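Local atomic coordinates of hypothetical protein (Mus musculus, PDB entry 1VKB), a protein that probably acts as a gamma-glutamylamine cyclotransferase, freeing the amine, such as lysine, as 5-oxoproline forms. Residues Ala41-Gly46 and Ile79-Glu84; Leu105-Leu110 and Val122-Tyr127; Cys74-Ile79 and His142-Ser147. One frame throughout, in Å; residues are numbered along the deposited sequence.

Interaction 1 of 3, residues Ala41-Gly46 and Ile79-Glu84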
ATOM      1  N   ALA A  41      -6.079  -4.029  12.788  1.00 17.02           N
ATOM      2  CA  ALA A  41      -5.227  -4.896  13.589  1.00 16.57           C
ATOM      3  C   ALA A  41      -4.127  -5.491  12.732  1.00 18.75           C
ATOM      4  O   ALA A  41      -4.404  -6.133  11.708  1.00 14.38           O
ATOM      5  CB  ALA A  41      -6.049  -6.005  14.197  1.00 20.79           C
ATOM      6  N   PHE A  42      -2.880  -5.313  13.150  1.00 17.46           N
ATOM      7  CA  PHE A  42      -1.744  -5.960  12.460  1.00 15.51           C
ATOM      8  C   PHE A  42      -1.806  -7.462  12.533  1.00 17.55           C
ATOM      9  O   PHE A  42      -2.002  -8.030  13.610  1.00 18.04           O
ATOM     10  CB  PHE A  42      -0.419  -5.440  13.049  1.00 17.86           C
ATOM     11  CG  PHE A  42       0.805  -6.047  12.442  1.00 21.28           C
ATOM     12  CD1 PHE A  42       1.323  -5.556  11.243  1.00 20.02           C
ATOM     13  CD2 PHE A  42       1.453  -7.106  13.069  1.00 22.33           C
ATOM     14  CE1 PHE A  42       2.479  -6.089  10.700  1.00 20.73           C
ATOM     15  CE2 PHE A  42       2.603  -7.666  12.504  1.00 25.53           C
ATOM     16  CZ  PHE A  42       3.106  -7.169  11.324  1.00 19.15           C
ATOM     17  N   ARG A  43      -1.657  -8.119  11.391  1.00 14.07           N
ATOM     18  CA  ARG A  43      -1.655  -9.575  11.327  1.00 16.53           C
ATOM     19  C   ARG A  43      -0.332 -10.215  10.898  1.00 18.41           C
ATOM     20  O   ARG A  43      -0.012 -11.350  11.301  1.00 20.37           O
ATOM     21  CB  ARG A  43      -2.758 -10.026  10.385  1.00 16.52           C
ATOM     22  CG  ARG A  43      -4.150  -9.742  10.920  1.00 19.69           C
ATOM     23  CD  ARG A  43      -4.475 -10.562  12.147  1.00 21.24           C
ATOM     24  NE  ARG A  43      -5.821 -10.255  12.593  1.00 20.41           N
ATOM     25  CZ  ARG A  43      -6.138  -9.770  13.764  1.00 27.72           C
ATOM     26  NH1 ARG A  43      -5.228  -9.583  14.694  1.00 24.36           N
ATOM     27  NH2 ARG A  43      -7.405  -9.495  14.018  1.00 27.42           N
ATOM     28  N   GLY A  44       0.449  -9.519  10.091  1.00 17.88           N
ATOM     29  CA  GLY A  44       1.749 -10.061   9.701  1.00 18.02           C
ATOM     30  C   GLY A  44       2.347  -9.399   8.481  1.00 19.67           C
ATOM     31  O   GLY A  44       1.996  -8.276   8.125  1.00 18.54           O
ATOM     32  N   ARG A  45       3.290 -10.085   7.869  1.00 18.68           N
ATOM     33  CA  ARG A  45       4.040  -9.566   6.722  1.00 19.05           C
ATOM     34  C   ARG A  45       3.793 -10.473   5.549  1.00 19.52           C
ATOM     35  O   ARG A  45       3.622 -11.703   5.721  1.00 17.38           O
ATOM     36  CB  ARG A  45       5.530  -9.566   7.022  1.00 21.02           C
ATOM     37  CG  ARG A  45       5.982  -8.575   8.082  1.00 29.04           C
ATOM     38  CD  ARG A  45       7.494  -8.587   8.311  1.00 27.56           C
ATOM     39  NE  ARG A  45       7.984  -9.904   8.765  1.00 46.47           N
ATOM     40  CZ  ARG A  45       8.658 -10.803   8.022  1.00 47.00           C
ATOM     41  NH1 ARG A  45       8.949 -10.573   6.743  1.00 43.86           N
ATOM     42  NH2 ARG A  45       9.043 -11.956   8.570  1.00 45.34           N
ATOM     43  N   GLY A  46       3.828  -9.893   4.350  1.00 18.94           N
ATOM     44  CA  GLY A  46       3.584 -10.650   3.128  1.00 20.55           C
ATOM     45  C   GLY A  46       4.240 -10.046   1.902  1.00 17.14           C
ATOM     46  O   GLY A  46       4.884  -8.984   1.989  1.00 14.95           O
ATOM     47  N   ILE A  79       0.114  -7.059   6.346  1.00 15.43           N
ATOM     48  CA  ILE A  79      -1.306  -7.459   6.369  1.00 14.28           C
ATOM     49  C   ILE A  79      -1.991  -6.971   7.630  1.00 16.24           C
ATOM     50  O   ILE A  79      -1.510  -7.217   8.745  1.00 16.54           O
ATOM     51  CB  ILE A  79      -1.421  -8.968   6.249  1.00 15.55           C
ATOM     52  CG1 ILE A  79      -0.667  -9.479   4.997  1.00 20.46           C
ATOM     53  CG2 ILE A  79      -2.872  -9.394   6.247  1.00 17.88           C
ATOM     54  CD1 ILE A  79      -0.468 -10.978   4.997  1.00 21.76           C
ATOM     55  N   TYR A  80      -3.132  -6.295   7.445  1.00 15.61           N
ATOM     56  CA  TYR A  80      -3.988  -5.868   8.566  1.00 15.32           C
ATOM     57  C   TYR A  80      -5.368  -6.415   8.390  1.00 15.94           C
ATOM     58  O   TYR A  80      -5.817  -6.608   7.270  1.00 15.68           O
ATOM     59  CB  TYR A  80      -4.106  -4.323   8.636  1.00 16.73           C
ATOM     60  CG  TYR A  80      -2.820  -3.687   9.066  1.00 14.51           C
ATOM     61  CD1 TYR A  80      -1.778  -3.549   8.167  1.00 21.63           C
ATOM     62  CD2 TYR A  80      -2.650  -3.222  10.356  1.00 17.01           C
ATOM     63  CE1 TYR A  80      -0.574  -2.989   8.549  1.00 20.55           C
ATOM     64  CE2 TYR A  80      -1.436  -2.673  10.760  1.00 18.08           C
ATOM     65  CZ  TYR A  80      -0.409  -2.562   9.834  1.00 19.20           C
ATOM     66  OH  TYR A  80       0.814  -2.047  10.193  1.00 22.91           O
ATOM     67  N   GLU A  81      -6.063  -6.629   9.496  1.00 16.08           N
ATOM     68  CA  GLU A  81      -7.501  -6.862   9.444  1.00 16.09           C
ATOM     69  C   GLU A  81      -8.170  -5.565   9.890  1.00 16.78           C
ATOM     70  O   GLU A  81      -7.867  -5.071  10.990  1.00 16.63           O
ATOM     71  CB  GLU A  81      -7.899  -8.060  10.313  1.00 15.26           C
ATOM     72  CG  GLU A  81      -9.333  -8.436  10.090  1.00 16.75           C
ATOM     73  CD  GLU A  81      -9.767  -9.711  10.798  1.00 32.91           C
ATOM     74  OE1 GLU A  81      -9.382  -9.914  11.959  1.00 34.43           O
ATOM     75  OE2 GLU A  81     -10.522 -10.494  10.192  1.00 23.98           O
ATOM     76  N   VAL A  82      -9.059  -5.001   9.051  1.00 14.32           N
ATOM     77  CA  VAL A  82      -9.685  -3.699   9.353  1.00 15.75           C
ATOM     78  C   VAL A  82     -11.209  -3.829   9.353  1.00 17.34           C
ATOM     79  O   VAL A  82     -11.782  -4.764   8.742  1.00 16.17           O
ATOM     80  CB  VAL A  82      -9.252  -2.583   8.372  1.00 15.01           C
ATOM     81  CG1 VAL A  82      -7.713  -2.509   8.286  1.00 17.10           C
ATOM     82  CG2 VAL A  82      -9.797  -2.808   6.994  1.00 14.31           C
ATOM     83  N   ASP A  83     -11.877  -2.902  10.035  1.00 15.29           N
ATOM     84  CA  ASP A  83     -13.315  -2.858   9.951  1.00 17.49           C
ATOM     85  C   ASP A  83     -13.770  -1.999   8.765  1.00 17.09           C
ATOM     86  O   ASP A  83     -12.974  -1.358   8.105  1.00 15.62           O
ATOM     87  CB  ASP A  83     -13.964  -2.463  11.297  1.00 20.18           C
ATOM     88  CG  ASP A  83     -13.712  -1.044  11.723  1.00 23.40           C
ATOM     89  OD1 ASP A  83     -13.061  -0.240  11.010  1.00 18.92           O
ATOM     90  OD2 ASP A  83     -14.157  -0.645  12.836  1.00 22.54           O
ATOM     91  N   GLU A  84     -15.072  -1.976   8.532  1.00 14.88           N
ATOM     92  CA  GLU A  84     -15.627  -1.290   7.389  1.00 15.91           C
ATOM     93  C   GLU A  84     -15.391   0.221   7.462  1.00 18.48           C
ATOM     94  O   GLU A  84     -15.153   0.861   6.434  1.00 18.52           O
ATOM     95  CB  GLU A  84     -17.113  -1.598   7.285  1.00 18.73           C
ATOM     96  CG  GLU A  84     -17.376  -3.063   6.952  1.00 19.81           C
ATOM     97  CD  GLU A  84     -17.107  -4.036   8.090  1.00 30.70           C
ATOM     98  OE1 GLU A  84     -17.035  -3.672   9.316  1.00 32.28           O
ATOM     99  OE2 GLU A  84     -16.946  -5.218   7.746  1.00 37.23           O
TER

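Interaction 2 of 3, residues Leu105-Leu110 and Val122-Tyr127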
ATOM      1  N   LEU A 105      -5.996  -8.597  -4.108  1.00 17.19           N
ATOM      2  CA  LEU A 105      -4.878  -9.365  -4.626  1.00 18.82           C
ATOM      3  C   LEU A 105      -4.503 -10.497  -3.665  1.00 17.94           C
ATOM      4  O   LEU A 105      -4.729 -10.406  -2.467  1.00 18.82           O
ATOM      5  CB  LEU A 105      -3.637  -8.464  -4.795  1.00 20.52           C
ATOM      6  CG  LEU A 105      -3.634  -7.246  -5.711  1.00 23.84           C
ATOM      7  CD1 LEU A 105      -2.247  -6.550  -5.608  1.00 25.19           C
ATOM      8  CD2 LEU A 105      -3.946  -7.682  -7.155  1.00 31.45           C
ATOM      9  N   GLN A 106      -3.893 -11.543  -4.203  1.00 17.34           N
ATOM     10  CA  GLN A 106      -3.375 -12.637  -3.390  1.00 17.27           C
ATOM     11  C   GLN A 106      -2.017 -12.240  -2.843  1.00 16.55           C
ATOM     12  O   GLN A 106      -1.132 -11.831  -3.600  1.00 17.78           O
ATOM     13  CB  GLN A 106      -3.215 -13.905  -4.213  1.00 17.99           C
ATOM     14  CG  GLN A 106      -2.850 -15.103  -3.425  1.00 26.39           C
ATOM     15  CD  GLN A 106      -2.658 -16.330  -4.326  1.00 40.19           C
ATOM     16  OE1 GLN A 106      -2.681 -16.214  -5.560  1.00 31.17           O
ATOM     17  NE2 GLN A 106      -2.451 -17.490  -3.718  1.00 29.18           N
ATOM     18  N   VAL A 107      -1.850 -12.456  -1.533  1.00 16.13           N
ATOM     19  CA  VAL A 107      -0.628 -12.100  -0.791  1.00 15.71           C
ATOM     20  C   VAL A 107      -0.063 -13.351  -0.125  1.00 15.73           C
ATOM     21  O   VAL A 107      -0.748 -14.082   0.580  1.00 17.54           O
ATOM     22  CB  VAL A 107      -0.899 -10.993   0.249  1.00 12.88           C
ATOM     23  CG1 VAL A 107       0.306 -10.742   1.132  1.00 19.17           C
ATOM     24  CG2 VAL A 107      -1.389  -9.691  -0.435  1.00 16.94           C
ATOM     25  N   GLN A 108       1.166 -13.661  -0.469  1.00 15.63           N
ATOM     26  CA  GLN A 108       1.890 -14.731   0.176  1.00 15.96           C
ATOM     27  C   GLN A 108       2.252 -14.276   1.619  1.00 19.02           C
ATOM     28  O   GLN A 108       2.823 -13.176   1.842  1.00 18.11           O
ATOM     29  CB  GLN A 108       3.144 -15.055  -0.630  1.00 18.39           C
ATOM     30  CG  GLN A 108       4.008 -16.139   0.018  1.00 22.42           C
ATOM     31  CD  GLN A 108       5.359 -16.318  -0.654  1.00 27.98           C
ATOM     32  OE1 GLN A 108       5.827 -15.454  -1.407  1.00 32.29           O
ATOM     33  NE2 GLN A 108       5.993 -17.448  -0.371  1.00 39.21           N
ATOM     34  N   VAL A 109       1.929 -15.124   2.591  1.00 17.62           N
ATOM     35  CA  VAL A 109       2.190 -14.826   3.995  1.00 17.83           C
ATOM     36  C   VAL A 109       3.648 -15.169   4.311  1.00 20.16           C
ATOM     37  O   VAL A 109       4.088 -16.310   4.107  1.00 19.63           O
ATOM     38  CB  VAL A 109       1.250 -15.615   4.884  1.00 19.47           C
ATOM     39  CG1 VAL A 109       1.609 -15.434   6.367  1.00 21.57           C
ATOM     40  CG2 VAL A 109      -0.198 -15.205   4.587  1.00 22.84           C
ATOM     41  N   LEU A 110       4.401 -14.191   4.769  1.00 18.41           N
ATOM     42  CA  LEU A 110       5.798 -14.413   5.176  1.00 19.77           C
ATOM     43  C   LEU A 110       5.927 -14.572   6.694  1.00 21.73           C
ATOM     44  O   LEU A 110       6.750 -15.307   7.173  1.00 21.82           O
ATOM     45  CB  LEU A 110       6.646 -13.256   4.708  1.00 19.60           C
ATOM     46  CG  LEU A 110       6.638 -13.037   3.199  1.00 25.90           C
ATOM     47  CD1 LEU A 110       7.495 -11.827   2.887  1.00 28.64           C
ATOM     48  CD2 LEU A 110       7.103 -14.270   2.447  1.00 33.39           C
ATOM     49  N   VAL A 122      -3.169 -15.075   1.501  1.00 18.88           N
ATOM     50  CA  VAL A 122      -4.414 -14.481   1.942  1.00 20.55           C
ATOM     51  C   VAL A 122      -4.844 -13.466   0.899  1.00 19.08           C
ATOM     52  O   VAL A 122      -4.014 -12.760   0.355  1.00 16.62           O
ATOM     53  CB  VAL A 122      -4.237 -13.824   3.318  1.00 22.04           C
ATOM     54  CG1 VAL A 122      -3.189 -12.830   3.303  1.00 28.87           C
ATOM     55  CG2 VAL A 122      -5.553 -13.167   3.802  1.00 34.73           C
ATOM     56  N   GLN A 123      -6.142 -13.386   0.634  1.00 18.10           N
ATOM     57  CA  GLN A 123      -6.623 -12.330  -0.275  1.00 17.51           C
ATOM     58  C   GLN A 123      -6.767 -11.038   0.512  1.00 16.46           C
ATOM     59  O   GLN A 123      -7.410 -11.013   1.565  1.00 16.83           O
ATOM     60  CB  GLN A 123      -7.990 -12.677  -0.893  1.00 19.07           C
ATOM     61  CG  GLN A 123      -8.327 -11.804  -2.111  1.00 27.24           C
ATOM     62  CD  GLN A 123      -7.681 -12.345  -3.410  1.00 22.61           C
ATOM     63  OE1 GLN A 123      -7.010 -13.362  -3.383  1.00 27.02           O
ATOM     64  NE2 GLN A 123      -7.922 -11.675  -4.524  1.00 42.31           N
ATOM     65  N   CYS A 124      -6.232  -9.929  -0.025  1.00 16.46           N
ATOM     66  CA  CYS A 124      -6.227  -8.654   0.656  1.00 14.74           C
ATOM     67  C   CYS A 124      -6.588  -7.562  -0.340  1.00 14.90           C
ATOM     68  O   CYS A 124      -6.194  -7.642  -1.493  1.00 16.54           O
ATOM     69  CB  CYS A 124      -4.822  -8.316   1.124  1.00 15.39           C
ATOM     70  SG  CYS A 124      -4.117  -9.434   2.350  1.00 17.28           S
ATOM     71  N   PHE A 125      -7.303  -6.559   0.113  1.00 12.86           N
ATOM     72  CA  PHE A 125      -7.422  -5.344  -0.636  1.00 12.48           C
ATOM     73  C   PHE A 125      -6.048  -4.604  -0.632  1.00 14.91           C
ATOM     74  O   PHE A 125      -5.361  -4.477   0.399  1.00 15.86           O
ATOM     75  CB  PHE A 125      -8.474  -4.412  -0.061  1.00 13.77           C
ATOM     76  CG  PHE A 125      -9.894  -4.888  -0.253  1.00 11.97           C
ATOM     77  CD1 PHE A 125     -10.385  -5.237  -1.502  1.00 16.78           C
ATOM     78  CD2 PHE A 125     -10.744  -4.997   0.851  1.00 14.43           C
ATOM     79  CE1 PHE A 125     -11.700  -5.718  -1.638  1.00 18.05           C
ATOM     80  CE2 PHE A 125     -12.055  -5.458   0.677  1.00 13.65           C
ATOM     81  CZ  PHE A 125     -12.507  -5.811  -0.550  1.00 15.92           C
ATOM     82  N   VAL A 126      -5.727  -4.030  -1.779  1.00 14.69           N
ATOM     83  CA  VAL A 126      -4.482  -3.264  -1.954  1.00 17.71           C
ATOM     84  C   VAL A 126      -4.833  -2.024  -2.761  1.00 15.08           C
ATOM     85  O   VAL A 126      -5.686  -2.110  -3.661  1.00 15.20           O
ATOM     86  CB  VAL A 126      -3.436  -4.090  -2.752  1.00 17.27           C
ATOM     87  CG1 VAL A 126      -2.113  -3.316  -2.855  1.00 17.76           C
ATOM     88  CG2 VAL A 126      -3.178  -5.426  -2.077  1.00 17.01           C
ATOM     89  N   TYR A 127      -4.242  -0.884  -2.409  1.00 15.89           N
ATOM     90  CA  TYR A 127      -4.426   0.358  -3.184  1.00 15.73           C
ATOM     91  C   TYR A 127      -3.435   0.349  -4.367  1.00 17.08           C
ATOM     92  O   TYR A 127      -2.242   0.528  -4.168  1.00 16.83           O
ATOM     93  CB  TYR A 127      -4.276   1.588  -2.267  1.00 15.63           C
ATOM     94  CG  TYR A 127      -5.429   1.623  -1.290  1.00 15.25           C
ATOM     95  CD1 TYR A 127      -6.707   2.007  -1.726  1.00 16.22           C
ATOM     96  CD2 TYR A 127      -5.277   1.210   0.035  1.00 16.43           C
ATOM     97  CE1 TYR A 127      -7.790   1.991  -0.863  1.00 16.38           C
ATOM     98  CE2 TYR A 127      -6.398   1.140   0.914  1.00 17.36           C
ATOM     99  CZ  TYR A 127      -7.618   1.563   0.459  1.00 18.89           C
ATOM    100  OH  TYR A 127      -8.705   1.528   1.290  1.00 17.23           O
TER

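Interaction 3 of 3, residues Cys74-Ile79 and His142-Ser147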
ATOM      1  N   CYS A  74       7.621  -9.002  -6.877  1.00 16.79           N
ATOM      2  CA  CYS A  74       6.667  -9.222  -5.822  1.00 17.55           C
ATOM      3  C   CYS A  74       6.998  -8.143  -4.797  1.00 19.44           C
ATOM      4  O   CYS A  74       8.188  -7.859  -4.545  1.00 22.02           O
ATOM      5  CB  CYS A  74       6.752 -10.640  -5.253  0.50 21.69           C
ATOM      6  SG  CYS A  74       7.816 -10.907  -3.834  0.50 28.58           S
ATOM      7  N   VAL A  75       5.979  -7.471  -4.302  1.00 17.55           N
ATOM      8  CA  VAL A  75       6.146  -6.300  -3.421  1.00 16.21           C
ATOM      9  C   VAL A  75       5.816  -6.705  -1.981  1.00 19.24           C
ATOM     10  O   VAL A  75       4.793  -7.337  -1.738  1.00 16.89           O
ATOM     11  CB  VAL A  75       5.286  -5.142  -3.898  1.00 19.78           C
ATOM     12  CG1 VAL A  75       5.219  -4.010  -2.882  1.00 20.81           C
ATOM     13  CG2 VAL A  75       5.854  -4.587  -5.223  1.00 22.44           C
ATOM     14  N   THR A  76       6.689  -6.349  -1.039  1.00 16.48           N
ATOM     15  CA  THR A  76       6.523  -6.721   0.361  1.00 16.11           C
ATOM     16  C   THR A  76       5.669  -5.678   1.073  1.00 17.50           C
ATOM     17  O   THR A  76       5.589  -4.504   0.665  1.00 17.20           O
ATOM     18  CB  THR A  76       7.916  -6.865   1.094  1.00 21.16           C
ATOM     19  OG1 THR A  76       8.601  -5.612   1.110  1.00 24.08           O
ATOM     20  CG2 THR A  76       8.844  -7.785   0.358  1.00 28.15           C
ATOM     21  N   GLY A  77       5.053  -6.093   2.168  1.00 16.35           N
ATOM     22  CA  GLY A  77       4.216  -5.183   2.927  1.00 17.21           C
ATOM     23  C   GLY A  77       3.640  -5.893   4.111  1.00 16.34           C
ATOM     24  O   GLY A  77       4.133  -6.950   4.546  1.00 15.84           O
ATOM     25  N   GLU A  78       2.609  -5.270   4.650  1.00 15.76           N
ATOM     26  CA  GLU A  78       2.029  -5.709   5.893  1.00 14.03           C
ATOM     27  C   GLU A  78       0.549  -6.000   5.693  1.00 16.14           C
ATOM     28  O   GLU A  78      -0.175  -5.269   5.022  1.00 15.28           O
ATOM     29  CB  GLU A  78       2.220  -4.660   6.969  1.00 14.21           C
ATOM     30  CG  GLU A  78       3.690  -4.478   7.345  1.00 16.86           C
ATOM     31  CD  GLU A  78       3.923  -3.315   8.250  1.00 24.33           C
ATOM     32  OE1 GLU A  78       3.021  -2.460   8.439  1.00 18.70           O
ATOM     33  OE2 GLU A  78       5.037  -3.263   8.751  1.00 20.79           O
ATOM     34  N   ILE A  79       0.114  -7.059   6.346  1.00 15.43           N
ATOM     35  CA  ILE A  79      -1.306  -7.459   6.369  1.00 14.28           C
ATOM     36  C   ILE A  79      -1.991  -6.971   7.630  1.00 16.24           C
ATOM     37  O   ILE A  79      -1.510  -7.217   8.745  1.00 16.54           O
ATOM     38  CB  ILE A  79      -1.421  -8.968   6.249  1.00 15.55           C
ATOM     39  CG1 ILE A  79      -0.667  -9.479   4.997  1.00 20.46           C
ATOM     40  CG2 ILE A  79      -2.872  -9.394   6.247  1.00 17.88           C
ATOM     41  CD1 ILE A  79      -0.468 -10.978   4.997  1.00 21.76           C
ATOM     42  N   HIS A 142      10.643  -1.018  -7.226  1.00 14.89           N
ATOM     43  CA  HIS A 142      11.067  -1.395  -5.888  1.00 15.90           C
ATOM     44  C   HIS A 142      10.434  -2.680  -5.445  1.00 16.09           C
ATOM     45  O   HIS A 142       9.281  -2.967  -5.756  1.00 15.03           O
ATOM     46  CB  HIS A 142      10.652  -0.298  -4.900  1.00 16.21           C
ATOM     47  CG  HIS A 142      11.464   0.955  -5.017  1.00 15.00           C
ATOM     48  ND1 HIS A 142      12.641   1.133  -4.339  1.00 14.82           N
ATOM     49  CD2 HIS A 142      11.314   2.039  -5.802  1.00 15.72           C
ATOM     50  CE1 HIS A 142      13.164   2.301  -4.672  1.00 15.84           C
ATOM     51  NE2 HIS A 142      12.386   2.864  -5.573  1.00 16.48           N
ATOM     52  N   GLU A 143      11.170  -3.436  -4.652  1.00 15.45           N
ATOM     53  CA  GLU A 143      10.597  -4.610  -3.980  1.00 17.56           C
ATOM     54  C   GLU A 143       9.870  -4.176  -2.714  1.00 17.13           C
ATOM     55  O   GLU A 143       8.883  -4.800  -2.287  1.00 17.26           O
ATOM     56  CB  GLU A 143      11.701  -5.609  -3.653  1.00 19.31           C
ATOM     57  CG  GLU A 143      12.257  -6.268  -4.913  1.00 24.62           C
ATOM     58  CD  GLU A 143      13.495  -7.133  -4.656  1.00 26.42           C
ATOM     59  OE1 GLU A 143      13.898  -7.284  -3.487  1.00 32.87           O
ATOM     60  OE2 GLU A 143      14.047  -7.638  -5.653  1.00 35.54           O
ATOM     61  N   SER A 144      10.379  -3.123  -2.079  1.00 17.30           N
ATOM     62  CA  SER A 144       9.790  -2.616  -0.852  1.00 17.14           C
ATOM     63  C   SER A 144       9.960  -1.109  -0.779  1.00 19.90           C
ATOM     64  O   SER A 144      10.886  -0.549  -1.396  1.00 17.77           O
ATOM     65  CB  SER A 144      10.369  -3.289   0.394  0.65 20.58           C
ATOM     66  OG  SER A 144      11.707  -2.978   0.623  0.65 22.34           O
ATOM     67  N   TYR A 145       9.103  -0.486   0.026  1.00 15.45           N
ATOM     68  CA  TYR A 145       9.127   0.963   0.232  1.00 13.63           C
ATOM     69  C   TYR A 145       9.626   1.363   1.626  1.00 16.97           C
ATOM     70  O   TYR A 145       9.130   0.870   2.650  1.00 15.75           O
ATOM     71  CB  TYR A 145       7.728   1.535   0.073  1.00 15.61           C
ATOM     72  CG  TYR A 145       7.653   3.015   0.399  1.00 11.98           C
ATOM     73  CD1 TYR A 145       8.166   3.951  -0.451  1.00 13.58           C
ATOM     74  CD2 TYR A 145       7.066   3.459   1.601  1.00 12.92           C
ATOM     75  CE1 TYR A 145       8.116   5.366  -0.121  1.00 13.99           C
ATOM     76  CE2 TYR A 145       6.982   4.793   1.907  1.00 15.93           C
ATOM     77  CZ  TYR A 145       7.519   5.745   1.065  1.00 16.95           C
ATOM     78  OH  TYR A 145       7.421   7.067   1.401  1.00 14.59           O
ATOM     79  N   ASP A 146      10.545   2.320   1.640  1.00 14.95           N
ATOM     80  CA  ASP A 146      10.964   3.022   2.841  1.00 15.09           C
ATOM     81  C   ASP A 146      11.171   4.470   2.479  1.00 16.54           C
ATOM     82  O   ASP A 146      12.077   4.783   1.685  1.00 16.19           O
ATOM     83  CB  ASP A 146      12.286   2.398   3.374  1.00 17.11           C
ATOM     84  CG  ASP A 146      12.799   3.038   4.638  1.00 22.53           C
ATOM     85  OD1 ASP A 146      12.158   3.896   5.311  1.00 19.80           O
ATOM     86  OD2 ASP A 146      13.926   2.724   5.024  1.00 26.15           O
ATOM     87  N   SER A 147      10.379   5.361   3.085  1.00 14.15           N
ATOM     88  CA  SER A 147      10.556   6.793   2.875  1.00 15.33           C
ATOM     89  C   SER A 147      12.006   7.242   3.105  1.00 15.48           C
ATOM     90  O   SER A 147      12.489   8.126   2.400  1.00 16.30           O
ATOM     91  CB  SER A 147       9.607   7.566   3.793  1.00 17.29           C
ATOM     92  OG  SER A 147       9.752   8.951   3.574  1.00 17.21           O
TER
HETATM   93  O   HOH W   1       6.831  -2.079   0.909  1.00 15.19           O

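Interaction 1 of 3, residues Ala41-Gly46 and Ile79-Glu84
Two residues of one strand, Arg43 and Gly44, share a single partner, Ile79, in a classic beta bulge. Ile79 O takes the N-H of Arg43 at 2.8 Å and a weak second bond from Gly44 N at 3.3 Å. Gly44 O in turn accepts Ile79 N. At the backbone angles of Gly44, a CB would run into the carbonyl O of Arg43, a clash that glycine avoids. Before the bulge the pairing is regular. Ala41 and Glu81 form a hydrogen-bonded pair, and Phe42 lies opposite Tyr80 in a non-hydrogen-bonded one.

The bulge turns the side chain of Arg43 toward the partner strand. Its chain bends at chi2 (-67°), which folds it back over Ala41 and Glu81. NH2 meets Glu81 OE1 at 2.9 Å in a salt bridge whose N-H...O hydrogen bond is almost straight (178°). OE1 lies in the guanidinium plane and uses its anti lone pair. Ala41 CB sits 3.4 Å above the guanidinium plane, offset toward its rim. An alanine in place of Arg43 would probably leave the Glu81 carboxylate without this charged mate and uncover the methyl of Ala41.

The rings of Phe42 and Tyr80 form a T-shaped pair. The edge of Phe42 points to the face of Tyr80, with centroids 5.5 Å apart. Phe42 CB also packs on Tyr80 CE2. Tyr80 OH is hydrogen-bonded to Glu78, and Arg24 makes a cation-pi contact with Phe42.

Strand 76-82 runs between strands 40-48 and 14-18, and Tyr80 packs on Ile16 and Val18 of the latter. Beyond it Asp83 is the N-cap of helix 84-93. On the other side of strand 40-48 lies strand 111-112, where Trp112 touches Arg43 and Ile79.

Interaction 2 of 3, residues Leu105-Leu110 and Val122-Tyr127
Val107 CG1 stands anti to the backbone N (chi1 173°), which leaves CG2 beside the N, where it meets Cys124 SG at 3.9 Å. The sulfur also touches CB of Val107. On the same face, Val122 CG1 reaches Val109 CG2 at 4.0 Å, and the two side chains cross at about a right angle. Leu105 and Val126 also cross at about a right angle, with Leu105 CD1 3.8 Å from Val126 CG2.

The backbones form an antiparallel ladder of four hydrogen bonds. Leu105 and Cys124 exchange two, and so do Val107 and Val122. Between these hydrogen-bonded pairs, Gln106 and Gln123 make a non-hydrogen-bonded pair with CA atoms 4.5 Å apart. The short strand axes meet at 124°, so the pairing is strongly twisted. This is part of the mixed sheet of the gamma-glutamyl cyclotransferase-like fold. The face with Leu105, Val107, Val122 and Cys124 turns inward: Phe17 of strand 14-18 touches Val107, Cys124 and Val126, and Ile79 of strand 76-82 touches Val107, Val122 and Cys124.

The other face carries the two glutamines and is polar. Gln123 bends at chi2 (83°), which lays its amide across the backbone of the partner strand. CD comes to 3.7 Å from Leu105 O, and OE1 lies 3.7 Å from Gln106 N, too far for a hydrogen bond. Gln106 instead runs extended, and its NE2 is bonded to Ser121 OG. Farther along strand 121-129, Phe125 and Tyr127 pack on Leu87 of helix 84-93.

Interaction 3 of 3, residues Cys74-Ile79 and His142-Ser147
Val75 lays its two methyls over the backbone carbonyls of the loop. CG2 is 3.8 Å from His142 O, and CG1 is equally far from Glu143 O. CG1 stands anti to the backbone N (chi1 169°) and CG2 anti to the carbonyl carbon, so the isopropyl group faces two successive carbonyl oxygens with one methyl for each.

Glu143 O is the centre of the contact. It accepts the N-H of Thr76 at 3.0 Å, with 165° at the hydrogen. The donor lies nearly along the C=O axis (174°). Val75 CA adds a CA-H...O contact to the same oxygen at 3.3 Å. Next to this, Thr76 OG1 approaches Ser144 CB. That distance is short, but Ser144 has two deposited conformers, so its detail is doubtful.

Thr76 O, of the same residue, is joined instead through a water to Tyr145, two residues past Glu143. The water donates to Thr76 O at 2.7 Å and accepts from Tyr145 N at 2.9 Å.

Segment 74-79 leads into and includes the first part of strand 76-82. This surface contact ties the loop after strand 121-129 to that strand of the gamma-glutamyl cyclotransferase-like fold. Cys74 is joined to Cys47 by a disulfide, and Thr48 bonds to Val75 N. Tyr145 and His142 pack on Ile56 of strand 54-57.

The hydrogen bonds between the segments come from backbone atoms and a water, so the hold probably depends little on the identity of the Glu143 and Ser144 side chains.

How the interactions relate
From the N terminus, strand 40-48 comes first. Interaction 1 closes the loop from 41-46 to 79-84. Interaction 3 opens at 74-79, before interaction 1 has closed, so these two cross; they share strand 76-82 and residue Ile79. Interaction 2 follows interaction 1 in series. It pairs 105-110 with 122-127 and is nested inside the long loop that interaction 3 closes at 142-147. Ile79 also joins the interior face of interaction 2 through its CD1, which packs on Val122. Arg45 O and Leu110 N probably bond, tying interactions 1 and 2. Interactions 1 and 2 join strands within the sheet; interaction 3 ties the loop after strand 121-129 to it.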